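Local coordinates for ribosome hibernation protein YHBH (PDB 4HEI) that associates with 100S ribosome dimers in stationary phase and inhibits translation by binding the small ribosomal subunit, at residues A59-H64 and R83-H88; N35-I40 and A52-N57; M1-Q6 and Y19-F24. All blocks are in the same frame, centred on the assembly; numbering follows the deposited sequence.

Contact 1 of 3, residues A59-H64 and R83-H88; sequences AEIHAH and RQLNKH. With 3CO (cobalt (III) ion), chain C.
I61, A63 and A59 of the edge strand 59-67 pack against Q84, L85 and H88 of the C-terminal helix 70-91, a strand-to-helix contact at the border of the sheet with one side-chain hydrogen bond in it. Strand and helix run nearly antiparallel, their local axes 8.9 Å apart at 158°. I61 fills the middle: its CG2 lies 3.8 Å from Q84 CB as the two side chains slide past each other in opposite directions, and its CG1 meets L85 CD2. With CG anti to its carbonyl carbon (chi1 -65°) and the chain extended beyond, Q84 reaches the strand backbone. There NE2 donates to H62 O over 3.1 Å from above the carbonyl plane, while that oxygen stays in the amide plane of Q84. The other end of the amide is held by a water that donates to both Q84 OE1 and E60 O, so both ends of the amide have a partner, which would hold its rotation. This is the helix-covered face of the beta-alpha-beta-beta-beta-alpha fold of the HPF/YfiA family; L77 and L81 of the same helix continue the cover over A63. The alternate residues point to the other face, where H62 NE2 and H64 NE2 both bind a cobalt ion, at 2.1 Å and 1.9 Å. Toward the start of the strand, A59 CB rests 3.4 Å from NE2 of the H88 imidazole.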
ATOM      1  N   ALA A  59      -2.467  12.929   9.889  1.00 31.37           N
ATOM      2  CA  ALA A  59      -2.188  13.026   8.462  1.00 26.83           C
ATOM      3  C   ALA A  59      -2.544  11.776   7.667  1.00 23.56           C
ATOM      4  O   ALA A  59      -2.852  10.730   8.225  1.00 21.91           O
ATOM      5  CB  ALA A  59      -0.720  13.373   8.246  1.00 28.72           C
ATOM      6  N   GLU A  60      -2.508  11.921   6.349  1.00 19.99           N
ATOM      7  CA  GLU A  60      -2.790  10.830   5.433  1.00 21.20           C
ATOM      8  C   GLU A  60      -1.668  10.724   4.437  1.00 19.83           C
ATOM      9  O   GLU A  60      -1.101  11.731   4.011  1.00 21.46           O
ATOM     10  CB  GLU A  60      -4.073  11.069   4.644  1.00 21.50           C
ATOM     11  CG  GLU A  60      -5.341  10.670   5.331  1.00 24.36           C
ATOM     12  CD  GLU A  60      -6.535  10.884   4.423  1.00 22.89           C
ATOM     13  OE1 GLU A  60      -6.630  11.973   3.826  1.00 25.40           O
ATOM     14  OE2 GLU A  60      -7.368   9.968   4.301  1.00 25.86           O
ATOM     15  N   ILE A  61      -1.369   9.492   4.062  1.00 18.36           N
ATOM     16  CA  ILE A  61      -0.351   9.188   3.081  1.00 18.09           C
ATOM     17  C   ILE A  61      -1.111   8.424   2.008  1.00 17.77           C
ATOM     18  O   ILE A  61      -1.784   7.423   2.299  1.00 18.69           O
ATOM     19  CB  ILE A  61       0.759   8.296   3.675  1.00 20.79           C
ATOM     20  CG1 ILE A  61       1.461   9.039   4.816  1.00 25.13           C
ATOM     21  CG2 ILE A  61       1.755   7.901   2.588  1.00 17.05           C
ATOM     22  CD1 ILE A  61       2.125  10.330   4.390  1.00 28.15           C
ATOM     23  N   HIS A  62      -1.025   8.909   0.776  1.00 16.43           N
ATOM     24  CA  HIS A  62      -1.733   8.275  -0.325  1.00 14.98           C
ATOM     25  C   HIS A  62      -0.856   8.171  -1.562  1.00 15.88           C
ATOM     26  O   HIS A  62      -0.068   9.073  -1.857  1.00 16.30           O
ATOM     27  CB  HIS A  62      -3.022   9.068  -0.635  1.00 15.37           C
ATOM     28  CG  HIS A  62      -3.695   8.678  -1.919  1.00 14.90           C
ATOM     29  ND1 HIS A  62      -3.344   9.218  -3.136  1.00 18.09           N
ATOM     30  CD2 HIS A  62      -4.683   7.788  -2.176  1.00 15.52           C
ATOM     31  CE1 HIS A  62      -4.083   8.677  -4.089  1.00 16.24           C
ATOM     32  NE2 HIS A  62      -4.906   7.806  -3.533  1.00 14.65           N
ATOM     33  N   ALA A  63      -0.980   7.050  -2.257  1.00 16.26           N
ATOM     34  CA  ALA A  63      -0.230   6.832  -3.481  1.00 17.16           C
ATOM     35  C   ALA A  63      -0.782   5.672  -4.291  1.00 15.96           C
ATOM     36  O   ALA A  63      -1.461   4.796  -3.761  1.00 14.67           O
ATOM     37  CB  ALA A  63       1.234   6.580  -3.150  1.00 18.32           C
ATOM     38  N   HIS A  64      -0.490   5.693  -5.587  1.00 16.36           N
ATOM     39  CA  HIS A  64      -0.884   4.646  -6.516  1.00 15.69           C
ATOM     40  C   HIS A  64       0.391   4.280  -7.269  1.00 16.37           C
ATOM     41  O   HIS A  64       1.302   5.103  -7.392  1.00 17.38           O
ATOM     42  CB  HIS A  64      -1.878   5.146  -7.571  1.00 14.53           C
ATOM     43  CG  HIS A  64      -3.230   5.500  -7.038  1.00 18.20           C
ATOM     44  ND1 HIS A  64      -4.298   5.768  -7.866  1.00 17.79           N
ATOM     45  CD2 HIS A  64      -3.688   5.649  -5.772  1.00 17.64           C
ATOM     46  CE1 HIS A  64      -5.354   6.069  -7.135  1.00 17.84           C
ATOM     47  NE2 HIS A  64      -5.011   6.005  -5.862  1.00 19.04           N
ATOM     48  N   ARG A  83       8.664   6.741   0.983  1.00 26.19           N
ATOM     49  CA  ARG A  83       9.228   8.074   0.746  1.00 27.27           C
ATOM     50  C   ARG A  83       8.376   9.112   1.457  1.00 27.95           C
ATOM     51  O   ARG A  83       8.889   9.983   2.160  1.00 27.54           O
ATOM     52  CB  ARG A  83       9.256   8.418  -0.748  1.00 30.36           C
ATOM     53  CG  ARG A  83      10.138   7.533  -1.601  1.00 35.89           C
ATOM     54  CD  ARG A  83      10.541   8.249  -2.891  1.00 39.64           C
ATOM     55  NE  ARG A  83      11.300   7.375  -3.778  1.00 44.27           N
ATOM     56  CZ  ARG A  83      10.757   6.470  -4.587  1.00 45.62           C
ATOM     57  NH1 ARG A  83       9.439   6.319  -4.633  1.00 45.85           N
ATOM     58  NH2 ARG A  83      11.533   5.702  -5.340  1.00 46.42           N
ATOM     59  N   GLN A  84       7.064   9.023   1.268  1.00 25.67           N
ATOM     60  CA  GLN A  84       6.156   9.970   1.898  1.00 27.16           C
ATOM     61  C   GLN A  84       6.139   9.837   3.418  1.00 26.29           C
ATOM     62  O   GLN A  84       6.015  10.832   4.130  1.00 27.17           O
ATOM     63  CB  GLN A  84       4.744   9.796   1.341  1.00 28.27           C
ATOM     64  CG  GLN A  84       4.625  10.136  -0.132  1.00 34.08           C
ATOM     65  CD  GLN A  84       3.200  10.026  -0.636  1.00 35.46           C
ATOM     66  OE1 GLN A  84       2.294  10.694  -0.132  1.00 38.90           O
ATOM     67  NE2 GLN A  84       2.993   9.178  -1.633  1.00 36.53           N
ATOM     68  N   LEU A  85       6.248   8.607   3.915  1.00 25.31           N
ATOM     69  CA  LEU A  85       6.260   8.375   5.358  1.00 27.03           C
ATOM     70  C   LEU A  85       7.519   8.955   6.002  1.00 29.46           C
ATOM     71  O   LEU A  85       7.466   9.498   7.109  1.00 29.58           O
ATOM     72  CB  LEU A  85       6.164   6.876   5.653  1.00 25.41           C
ATOM     73  CG  LEU A  85       4.758   6.274   5.538  1.00 25.89           C
ATOM     74  CD1 LEU A  85       4.856   4.746   5.518  1.00 23.76           C
ATOM     75  CD2 LEU A  85       3.894   6.750   6.700  1.00 25.23           C
ATOM     76  N   ASN A  86       8.648   8.837   5.310  1.00 31.53           N
ATOM     77  CA  ASN A  86       9.904   9.373   5.820  1.00 34.26           C
ATOM     78  C   ASN A  86       9.813  10.891   5.908  1.00 37.36           C
ATOM     79  O   ASN A  86      10.218  11.487   6.904  1.00 37.19           O
ATOM     80  CB  ASN A  86      11.063   8.946   4.921  1.00 32.90           C
ATOM     81  CG  ASN A  86      11.565   7.558   5.250  1.00 33.26           C
ATOM     82  OD1 ASN A  86      12.054   6.837   4.382  1.00 35.57           O
ATOM     83  ND2 ASN A  86      11.459   7.180   6.521  1.00 32.96           N
ATOM     84  N   LYS A  87       9.228  11.513   4.888  1.00 40.54           N
ATOM     85  CA  LYS A  87       9.065  12.962   4.888  1.00 44.72           C
ATOM     86  C   LYS A  87       8.132  13.370   6.029  1.00 46.92           C
ATOM     87  O   LYS A  87       8.436  14.279   6.798  1.00 47.46           O
ATOM     88  CB  LYS A  87       8.493  13.434   3.548  1.00 45.79           C
ATOM     89  CG  LYS A  87       9.378  13.105   2.357  1.00 48.17           C
ATOM     90  CD  LYS A  87       8.791  13.631   1.053  1.00 51.11           C
ATOM     91  CE  LYS A  87       9.692  13.290  -0.130  1.00 53.81           C
ATOM     92  NZ  LYS A  87       9.159  13.792  -1.432  1.00 55.49           N
ATOM     93  N   HIS A  88       6.998  12.689   6.143  1.00 48.93           N
ATOM     94  CA  HIS A  88       6.046  12.996   7.204  1.00 51.39           C
ATOM     95  C   HIS A  88       6.633  12.716   8.585  1.00 52.90           C
ATOM     96  O   HIS A  88       6.303  13.392   9.560  1.00 52.49           O
ATOM     97  CB  HIS A  88       4.763  12.184   7.022  1.00 52.38           C
ATOM     98  CG  HIS A  88       3.836  12.259   8.195  1.00 53.14           C
ATOM     99  ND1 HIS A  88       4.064  11.571   9.367  1.00 53.65           N
ATOM    100  CD2 HIS A  88       2.705  12.976   8.393  1.00 53.21           C
ATOM    101  CE1 HIS A  88       3.114  11.861  10.237  1.00 53.46           C
ATOM    102  NE2 HIS A  88       2.277  12.712   9.672  1.00 53.89           N
TER
HETATM  103 CO   3CO C 102      -6.237   6.537  -4.489  1.00 14.78          CO
HETATM  104  O   HOH W   1       0.381  12.389   1.570  1.00 75.43           O

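Contact 2 of 3, residues N35-I40 and A52-N57; sequences NHVQVI and ATLHVN. With 3CO (cobalt (III) ion), chain D.
Strands 35-40 and 52-56 pair antiparallel, their local axes 4.7 Å apart and 178° between their directions, with Q38 and T53 a hydrogen-bonded pair flanked by the non-hydrogen-bonded pairs V37-L54 and V39-A52. Q38 N gives to T53 O and T53 N to Q38 O, both at 3.0 Å; farther along, H55 N bonds to H36 O and N35 N to H55 O. Two CA-H...O contacts supplement these bonds, the closer from A52 CA to Q38 O at 3.1 Å. On the face of V37, V39, A52 and L54, the V37 and L54 side chains lie side by side and point the same way. V37 CG1, anti to its backbone N (chi1 175°), sits only 3.5 Å from L54 CD2, tighter than usual for two carbons, whereas V39 CG2 and A52 CB meet more loosely at 4.2 Å. F24 of helix 14-27 and L81 of helix 70-91 pack on this face. H55 lies on the other side: its ring brings its edge to H36 O, which is in the ring plane 3.3 Å from CD2, and ND1 binds a cobalt ion at 2.0 Å. The Q38 amide leans forward along its own strand, NE2 donating to V39 O from above that carbonyl plane and also to N4 OD1 on the neighbouring strand. The arrangement is that of a beta hairpin, formed by strands 34-44 and 47-56 at the centre of the four-stranded mixed sheet.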
ATOM      1  N   ASN A  35      -2.487   3.986  11.676  1.00 28.17           N
ATOM      2  CA  ASN A  35      -3.748   3.489  12.198  1.00 30.70           C
ATOM      3  C   ASN A  35      -4.462   2.665  11.130  1.00 31.34           C
ATOM      4  O   ASN A  35      -4.101   1.512  10.893  1.00 34.48           O
ATOM      5  CB  ASN A  35      -4.603   4.664  12.669  1.00 33.11           C
ATOM      6  CG  ASN A  35      -3.884   5.513  13.705  1.00 35.49           C
ATOM      7  OD1 ASN A  35      -3.337   4.985  14.673  1.00 38.45           O
ATOM      8  ND2 ASN A  35      -3.874   6.825  13.503  1.00 35.47           N
ATOM      9  N   HIS A  36      -5.460   3.235  10.470  1.00 30.25           N
ATOM     10  CA  HIS A  36      -6.153   2.484   9.435  1.00 29.01           C
ATOM     11  C   HIS A  36      -5.407   2.514   8.109  1.00 26.59           C
ATOM     12  O   HIS A  36      -4.771   3.507   7.755  1.00 26.47           O
ATOM     13  CB  HIS A  36      -7.578   3.006   9.229  1.00 31.17           C
ATOM     14  CG  HIS A  36      -8.591   2.373  10.135  1.00 35.82           C
ATOM     15  ND1 HIS A  36      -8.776   2.773  11.443  1.00 37.78           N
ATOM     16  CD2 HIS A  36      -9.459   1.355   9.927  1.00 36.41           C
ATOM     17  CE1 HIS A  36      -9.717   2.029  11.998  1.00 37.48           C
ATOM     18  NE2 HIS A  36     -10.146   1.160  11.101  1.00 38.41           N
ATOM     19  N   VAL A  37      -5.483   1.404   7.386  1.00 24.20           N
ATOM     20  CA  VAL A  37      -4.839   1.290   6.085  1.00 21.19           C
ATOM     21  C   VAL A  37      -5.813   0.685   5.083  1.00 19.26           C
ATOM     22  O   VAL A  37      -6.477  -0.311   5.373  1.00 19.27           O
ATOM     23  CB  VAL A  37      -3.594   0.375   6.140  1.00 21.46           C
ATOM     24  CG1 VAL A  37      -3.024   0.186   4.737  1.00 19.68           C
ATOM     25  CG2 VAL A  37      -2.542   0.968   7.075  1.00 19.92           C
ATOM     26  N   GLN A  38      -5.912   1.301   3.909  1.00 18.54           N
ATOM     27  CA  GLN A  38      -6.767   0.775   2.856  1.00 17.07           C
ATOM     28  C   GLN A  38      -5.891   0.502   1.646  1.00 16.72           C
ATOM     29  O   GLN A  38      -5.023   1.301   1.308  1.00 15.46           O
ATOM     30  CB  GLN A  38      -7.847   1.769   2.445  1.00 19.87           C
ATOM     31  CG  GLN A  38      -8.691   1.293   1.267  1.00 23.04           C
ATOM     32  CD  GLN A  38      -9.562   0.086   1.613  1.00 26.82           C
ATOM     33  OE1 GLN A  38     -10.276   0.096   2.621  1.00 28.97           O
ATOM     34  NE2 GLN A  38      -9.520  -0.945   0.772  1.00 21.78           N
ATOM     35  N   VAL A  39      -6.118  -0.633   1.005  1.00 15.85           N
ATOM     36  CA  VAL A  39      -5.371  -0.997  -0.177  1.00 16.07           C
ATOM     37  C   VAL A  39      -6.372  -1.483  -1.206  1.00 15.57           C
ATOM     38  O   VAL A  39      -7.298  -2.222  -0.880  1.00 18.04           O
ATOM     39  CB  VAL A  39      -4.347  -2.140   0.104  1.00 14.30           C
ATOM     40  CG1 VAL A  39      -3.674  -2.578  -1.208  1.00 17.08           C
ATOM     41  CG2 VAL A  39      -3.287  -1.651   1.079  1.00 15.30           C
ATOM     42  N   ILE A  40      -6.198  -1.033  -2.442  1.00 14.90           N
ATOM     43  CA  ILE A  40      -7.061  -1.453  -3.533  1.00 16.34           C
ATOM     44  C   ILE A  40      -6.187  -1.937  -4.680  1.00 17.20           C
ATOM     45  O   ILE A  40      -5.286  -1.226  -5.136  1.00 17.90           O
ATOM     46  CB  ILE A  40      -7.957  -0.304  -4.047  1.00 17.68           C
ATOM     47  CG1 ILE A  40      -8.939   0.129  -2.958  1.00 19.15           C
ATOM     48  CG2 ILE A  40      -8.748  -0.767  -5.265  1.00 16.28           C
ATOM     49  CD1 ILE A  40      -9.903   1.201  -3.418  1.00 21.17           C
ATOM     50  N   ALA A  52      -3.184   2.780  -2.232  1.00 13.55           N
ATOM     51  CA  ALA A  52      -3.143   2.713  -0.775  1.00 15.42           C
ATOM     52  C   ALA A  52      -3.313   4.070  -0.107  1.00 16.15           C
ATOM     53  O   ALA A  52      -2.844   5.104  -0.608  1.00 16.26           O
ATOM     54  CB  ALA A  52      -1.830   2.069  -0.302  1.00 16.14           C
ATOM     55  N   THR A  53      -4.002   4.059   1.028  1.00 16.05           N
ATOM     56  CA  THR A  53      -4.208   5.250   1.826  1.00 15.39           C
ATOM     57  C   THR A  53      -3.866   4.839   3.245  1.00 15.74           C
ATOM     58  O   THR A  53      -4.457   3.896   3.783  1.00 15.21           O
ATOM     59  CB  THR A  53      -5.677   5.740   1.797  1.00 13.98           C
ATOM     60  OG1 THR A  53      -6.086   5.958   0.442  1.00 14.42           O
ATOM     61  CG2 THR A  53      -5.811   7.050   2.565  1.00 17.23           C
ATOM     62  N   LEU A  54      -2.891   5.515   3.832  1.00 16.69           N
ATOM     63  CA  LEU A  54      -2.486   5.224   5.196  1.00 17.44           C
ATOM     64  C   LEU A  54      -2.923   6.388   6.081  1.00 18.53           C
ATOM     65  O   LEU A  54      -2.633   7.552   5.790  1.00 18.95           O
ATOM     66  CB  LEU A  54      -0.968   5.060   5.290  1.00 20.89           C
ATOM     67  CG  LEU A  54      -0.217   4.184   4.282  1.00 23.57           C
ATOM     68  CD1 LEU A  54       1.206   3.958   4.789  1.00 23.26           C
ATOM     69  CD2 LEU A  54      -0.925   2.864   4.085  1.00 24.43           C
ATOM     70  N   HIS A  55      -3.640   6.070   7.148  1.00 16.89           N
ATOM     71  CA  HIS A  55      -4.103   7.087   8.076  1.00 20.07           C
ATOM     72  C   HIS A  55      -3.173   7.049   9.278  1.00 20.47           C
ATOM     73  O   HIS A  55      -3.207   6.115  10.080  1.00 22.23           O
ATOM     74  CB  HIS A  55      -5.545   6.788   8.465  1.00 15.89           C
ATOM     75  CG  HIS A  55      -6.485   6.760   7.293  1.00 19.27           C
ATOM     76  ND1 HIS A  55      -7.267   7.839   6.936  1.00 16.08           N
ATOM     77  CD2 HIS A  55      -6.725   5.799   6.369  1.00 17.47           C
ATOM     78  CE1 HIS A  55      -7.947   7.543   5.841  1.00 18.65           C
ATOM     79  NE2 HIS A  55      -7.636   6.311   5.477  1.00 21.06           N
ATOM     80  N   VAL A  56      -2.329   8.070   9.374  1.00 22.12           N
ATOM     81  CA  VAL A  56      -1.352   8.180  10.449  1.00 27.35           C
ATOM     82  C   VAL A  56      -1.722   9.340  11.365  1.00 30.10           C
ATOM     83  O   VAL A  56      -2.656  10.091  11.084  1.00 30.44           O
ATOM     84  CB  VAL A  56       0.064   8.419   9.875  1.00 26.98           C
ATOM     85  CG1 VAL A  56       0.426   7.309   8.897  1.00 27.28           C
ATOM     86  CG2 VAL A  56       0.122   9.766   9.174  1.00 28.16           C
ATOM     87  N   ASN A  57      -0.990   9.489  12.463  1.00 33.59           N
ATOM     88  CA  ASN A  57      -1.277  10.564  13.401  1.00 36.48           C
ATOM     89  C   ASN A  57      -1.296  11.950  12.759  1.00 36.74           C
ATOM     90  O   ASN A  57      -0.269  12.469  12.319  1.00 36.75           O
ATOM     91  CB  ASN A  57      -0.281  10.525  14.564  1.00 40.32           C
ATOM     92  CG  ASN A  57      -0.679   9.519  15.636  1.00 43.00           C
ATOM     93  OD1 ASN A  57      -0.920   8.346  15.347  1.00 46.01           O
ATOM     94  ND2 ASN A  57      -0.750   9.979  16.881  1.00 44.72           N
TER
HETATM   95 CO   3CO D 101      -8.134   9.365   7.926  1.00 18.73          CO

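Contact 3 of 3, residues M1-Q6 and Y19-F24; sequences MQINIQ and YVHSKF
Apolar contacts carry most of the meeting between I3 and I5 of strand 2-8, with M1 just ahead of it, and V20, H21 and F24 of helix 14-27; no hydrogen bond crosses it. I5 and V20 reach toward each other tip to tip, I5 CD1 lying 3.6 Å from V20 CG1. I3 points its CD1 at the base of F24, 3.5 Å from CB, and the two side chains cross obliquely. The aromatic contacts come next. I3 CD1 also meets the H21 imidazole 3.7 Å from ND1, the two side chains sliding past each other in opposite directions, while I5 CD1 approaches CD2 of the same ring. A Met-aromatic contact adds to this: M1 SD stands 5.4 Å from the centroid of the F24 ring, placed obliquely at 66° from the ring normal. Beyond the sulfur, the bend at chi3 (75°) brings M1 CE to 3.5 Å from F24 O. Helix 14-27 thus lies over the edge strand 2-8 in the beta-alpha-beta unit that continues into strand 34-44, whose V37 touches both M1 and F24. Helix 70-91 lies beside it and meets it through I74 on V20, L81 on F24 and a salt bridge between K23 and D75.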
ATOM      1  N   MET A   1      -2.517  -1.075  13.569  1.00 45.00           N
ATOM      2  CA  MET A   1      -2.694  -1.072  12.092  1.00 43.58           C
ATOM      3  C   MET A   1      -3.714  -2.115  11.639  1.00 43.40           C
ATOM      4  O   MET A   1      -3.509  -3.322  11.804  1.00 43.41           O
ATOM      5  CB  MET A   1      -1.350  -1.329  11.397  1.00 44.97           C
ATOM      6  CG  MET A   1      -1.442  -1.508   9.885  1.00 45.34           C
ATOM      7  SD  MET A   1       0.170  -1.617   9.058  1.00 46.87           S
ATOM      8  CE  MET A   1       0.677  -3.289   9.519  1.00 44.86           C
ATOM      9  N   GLN A   2      -4.820  -1.637  11.079  1.00 41.40           N
ATOM     10  CA  GLN A   2      -5.871  -2.510  10.569  1.00 38.89           C
ATOM     11  C   GLN A   2      -5.913  -2.295   9.064  1.00 35.57           C
ATOM     12  O   GLN A   2      -6.329  -1.230   8.601  1.00 33.57           O
ATOM     13  CB  GLN A   2      -7.225  -2.144  11.184  1.00 40.50           C
ATOM     14  CG  GLN A   2      -7.293  -2.337  12.682  1.00 42.42           C
ATOM     15  CD  GLN A   2      -8.677  -2.079  13.237  1.00 44.81           C
ATOM     16  OE1 GLN A   2      -9.644  -2.742  12.857  1.00 46.71           O
ATOM     17  NE2 GLN A   2      -8.782  -1.111  14.140  1.00 45.28           N
ATOM     18  N   ILE A   3      -5.477  -3.304   8.311  1.00 32.11           N
ATOM     19  CA  ILE A   3      -5.439  -3.223   6.856  1.00 29.55           C
ATOM     20  C   ILE A   3      -6.656  -3.829   6.175  1.00 29.04           C
ATOM     21  O   ILE A   3      -7.041  -4.960   6.466  1.00 28.09           O
ATOM     22  CB  ILE A   3      -4.208  -3.952   6.281  1.00 28.69           C
ATOM     23  CG1 ILE A   3      -2.931  -3.457   6.954  1.00 30.12           C
ATOM     24  CG2 ILE A   3      -4.126  -3.720   4.777  1.00 28.45           C
ATOM     25  CD1 ILE A   3      -1.706  -4.276   6.595  1.00 31.30           C
ATOM     26  N   ASN A   4      -7.260  -3.075   5.266  1.00 26.24           N
ATOM     27  CA  ASN A   4      -8.398  -3.579   4.519  1.00 25.83           C
ATOM     28  C   ASN A   4      -7.957  -3.653   3.067  1.00 23.96           C
ATOM     29  O   ASN A   4      -7.614  -2.640   2.463  1.00 21.82           O
ATOM     30  CB  ASN A   4      -9.617  -2.656   4.642  1.00 27.37           C
ATOM     31  CG  ASN A   4     -10.815  -3.179   3.865  1.00 28.58           C
ATOM     32  OD1 ASN A   4     -10.810  -3.200   2.634  1.00 29.35           O
ATOM     33  ND2 ASN A   4     -11.840  -3.624   4.581  1.00 31.91           N
ATOM     34  N   ILE A   5      -7.943  -4.859   2.514  1.00 22.78           N
ATOM     35  CA  ILE A   5      -7.536  -5.041   1.132  1.00 22.27           C
ATOM     36  C   ILE A   5      -8.747  -5.373   0.283  1.00 24.57           C
ATOM     37  O   ILE A   5      -9.471  -6.330   0.573  1.00 24.52           O
ATOM     38  CB  ILE A   5      -6.516  -6.187   0.997  1.00 22.78           C
ATOM     39  CG1 ILE A   5      -5.317  -5.918   1.904  1.00 20.45           C
ATOM     40  CG2 ILE A   5      -6.077  -6.329  -0.452  1.00 20.76           C
ATOM     41  CD1 ILE A   5      -4.311  -7.051   1.949  1.00 22.81           C
ATOM     42  N   GLN A   6      -8.962  -4.583  -0.761  1.00 23.52           N
ATOM     43  CA  GLN A   6     -10.078  -4.802  -1.669  1.00 26.08           C
ATOM     44  C   GLN A   6      -9.577  -4.960  -3.098  1.00 25.48           C
ATOM     45  O   GLN A   6      -8.566  -4.376  -3.485  1.00 22.53           O
ATOM     46  CB  GLN A   6     -11.058  -3.631  -1.607  1.00 26.64           C
ATOM     47  CG  GLN A   6     -11.767  -3.470  -0.279  1.00 34.32           C
ATOM     48  CD  GLN A   6     -12.606  -4.677   0.072  1.00 37.37           C
ATOM     49  OE1 GLN A   6     -13.372  -5.169  -0.756  1.00 40.73           O
ATOM     50  NE2 GLN A   6     -12.473  -5.159   1.305  1.00 40.16           N
ATOM     51  N   TYR A  19       1.171 -11.210   0.614  1.00 23.39           N
ATOM     52  CA  TYR A  19       2.285 -10.362   0.216  1.00 22.91           C
ATOM     53  C   TYR A  19       2.086  -8.941   0.727  1.00 21.84           C
ATOM     54  O   TYR A  19       3.007  -8.337   1.280  1.00 19.70           O
ATOM     55  CB  TYR A  19       2.420 -10.345  -1.311  1.00 23.05           C
ATOM     56  CG  TYR A  19       3.652  -9.628  -1.798  1.00 23.61           C
ATOM     57  CD1 TYR A  19       4.920 -10.162  -1.579  1.00 25.82           C
ATOM     58  CD2 TYR A  19       3.555  -8.410  -2.466  1.00 24.98           C
ATOM     59  CE1 TYR A  19       6.058  -9.500  -2.012  1.00 26.42           C
ATOM     60  CE2 TYR A  19       4.687  -7.739  -2.900  1.00 27.98           C
ATOM     61  CZ  TYR A  19       5.934  -8.291  -2.669  1.00 28.44           C
ATOM     62  OH  TYR A  19       7.058  -7.634  -3.094  1.00 31.35           O
ATOM     63  N   VAL A  20       0.888  -8.401   0.533  1.00 20.91           N
ATOM     64  CA  VAL A  20       0.595  -7.049   0.995  1.00 19.40           C
ATOM     65  C   VAL A  20       0.827  -6.965   2.497  1.00 20.42           C
ATOM     66  O   VAL A  20       1.482  -6.042   2.981  1.00 18.26           O
ATOM     67  CB  VAL A  20      -0.854  -6.648   0.689  1.00 18.76           C
ATOM     68  CG1 VAL A  20      -1.179  -5.313   1.363  1.00 16.34           C
ATOM     69  CG2 VAL A  20      -1.051  -6.530  -0.832  1.00 17.16           C
ATOM     70  N   HIS A  21       0.293  -7.933   3.231  1.00 22.01           N
ATOM     71  CA  HIS A  21       0.472  -7.946   4.677  1.00 24.72           C
ATOM     72  C   HIS A  21       1.951  -7.992   5.039  1.00 24.57           C
ATOM     73  O   HIS A  21       2.402  -7.296   5.956  1.00 26.25           O
ATOM     74  CB  HIS A  21      -0.277  -9.133   5.285  1.00 26.42           C
ATOM     75  CG  HIS A  21      -1.685  -8.809   5.667  1.00 31.41           C
ATOM     76  ND1 HIS A  21      -1.993  -7.996   6.737  1.00 32.60           N
ATOM     77  CD2 HIS A  21      -2.867  -9.149   5.100  1.00 33.92           C
ATOM     78  CE1 HIS A  21      -3.304  -7.848   6.813  1.00 33.95           C
ATOM     79  NE2 HIS A  21      -3.858  -8.537   5.832  1.00 33.33           N
ATOM     80  N   SER A  22       2.709  -8.792   4.304  1.00 25.67           N
ATOM     81  CA  SER A  22       4.140  -8.908   4.542  1.00 27.87           C
ATOM     82  C   SER A  22       4.822  -7.542   4.438  1.00 26.46           C
ATOM     83  O   SER A  22       5.583  -7.142   5.328  1.00 24.22           O
ATOM     84  CB  SER A  22       4.754  -9.880   3.528  1.00 29.17           C
ATOM     85  OG  SER A  22       6.147 -10.013   3.736  1.00 34.87           O
ATOM     86  N   LYS A  23       4.541  -6.823   3.355  1.00 25.73           N
ATOM     87  CA  LYS A  23       5.131  -5.505   3.128  1.00 25.28           C
ATOM     88  C   LYS A  23       4.786  -4.506   4.237  1.00 24.38           C
ATOM     89  O   LYS A  23       5.643  -3.741   4.676  1.00 22.35           O
ATOM     90  CB  LYS A  23       4.659  -4.940   1.781  1.00 27.42           C
ATOM     91  CG  LYS A  23       4.915  -5.852   0.591  1.00 30.95           C
ATOM     92  CD  LYS A  23       6.398  -5.998   0.284  1.00 32.94           C
ATOM     93  CE  LYS A  23       6.982  -4.695  -0.228  1.00 33.73           C
ATOM     94  NZ  LYS A  23       8.374  -4.866  -0.720  1.00 37.83           N
ATOM     95  N   PHE A  24       3.533  -4.506   4.683  1.00 23.33           N
ATOM     96  CA  PHE A  24       3.105  -3.584   5.726  1.00 25.55           C
ATOM     97  C   PHE A  24       3.609  -3.961   7.116  1.00 26.19           C
ATOM     98  O   PHE A  24       3.831  -3.089   7.956  1.00 26.40           O
ATOM     99  CB  PHE A  24       1.584  -3.432   5.696  1.00 27.50           C
ATOM    100  CG  PHE A  24       1.115  -2.451   4.662  1.00 28.96           C
ATOM    101  CD1 PHE A  24       1.120  -1.085   4.934  1.00 29.22           C
ATOM    102  CD2 PHE A  24       0.737  -2.880   3.395  1.00 29.62           C
ATOM    103  CE1 PHE A  24       0.757  -0.161   3.954  1.00 29.19           C
ATOM    104  CE2 PHE A  24       0.376  -1.964   2.410  1.00 31.69           C
ATOM    105  CZ  PHE A  24       0.387  -0.601   2.690  1.00 29.09           C
TER

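Overall arrangement
Along the chain the contacts come in series: contact 3 closes first, then contact 2, then contact 1. All share one four-stranded mixed sheet, ordered 2-8, 34-44, 47-56, 59-67. Contact 2 joins the two inner strands; contacts 3 and 1 place helices 14-27 and 70-91 on the two outer ones. The centres of contacts 1 and 3 lie about 16 Å apart, on opposite sides of the chain's centre, and their nearest atoms stay about 7 Å apart. Contact 2 bridges them, its centre about 10 Å from that of contact 1 and 9 Å from that of contact 3, through probable backbone bonds such as L54 N to I61 O and N4 N to V37 O. Together they hold the two helices on one face of the sheet, in the compact alpha-beta fold of the HPF/YfiA family.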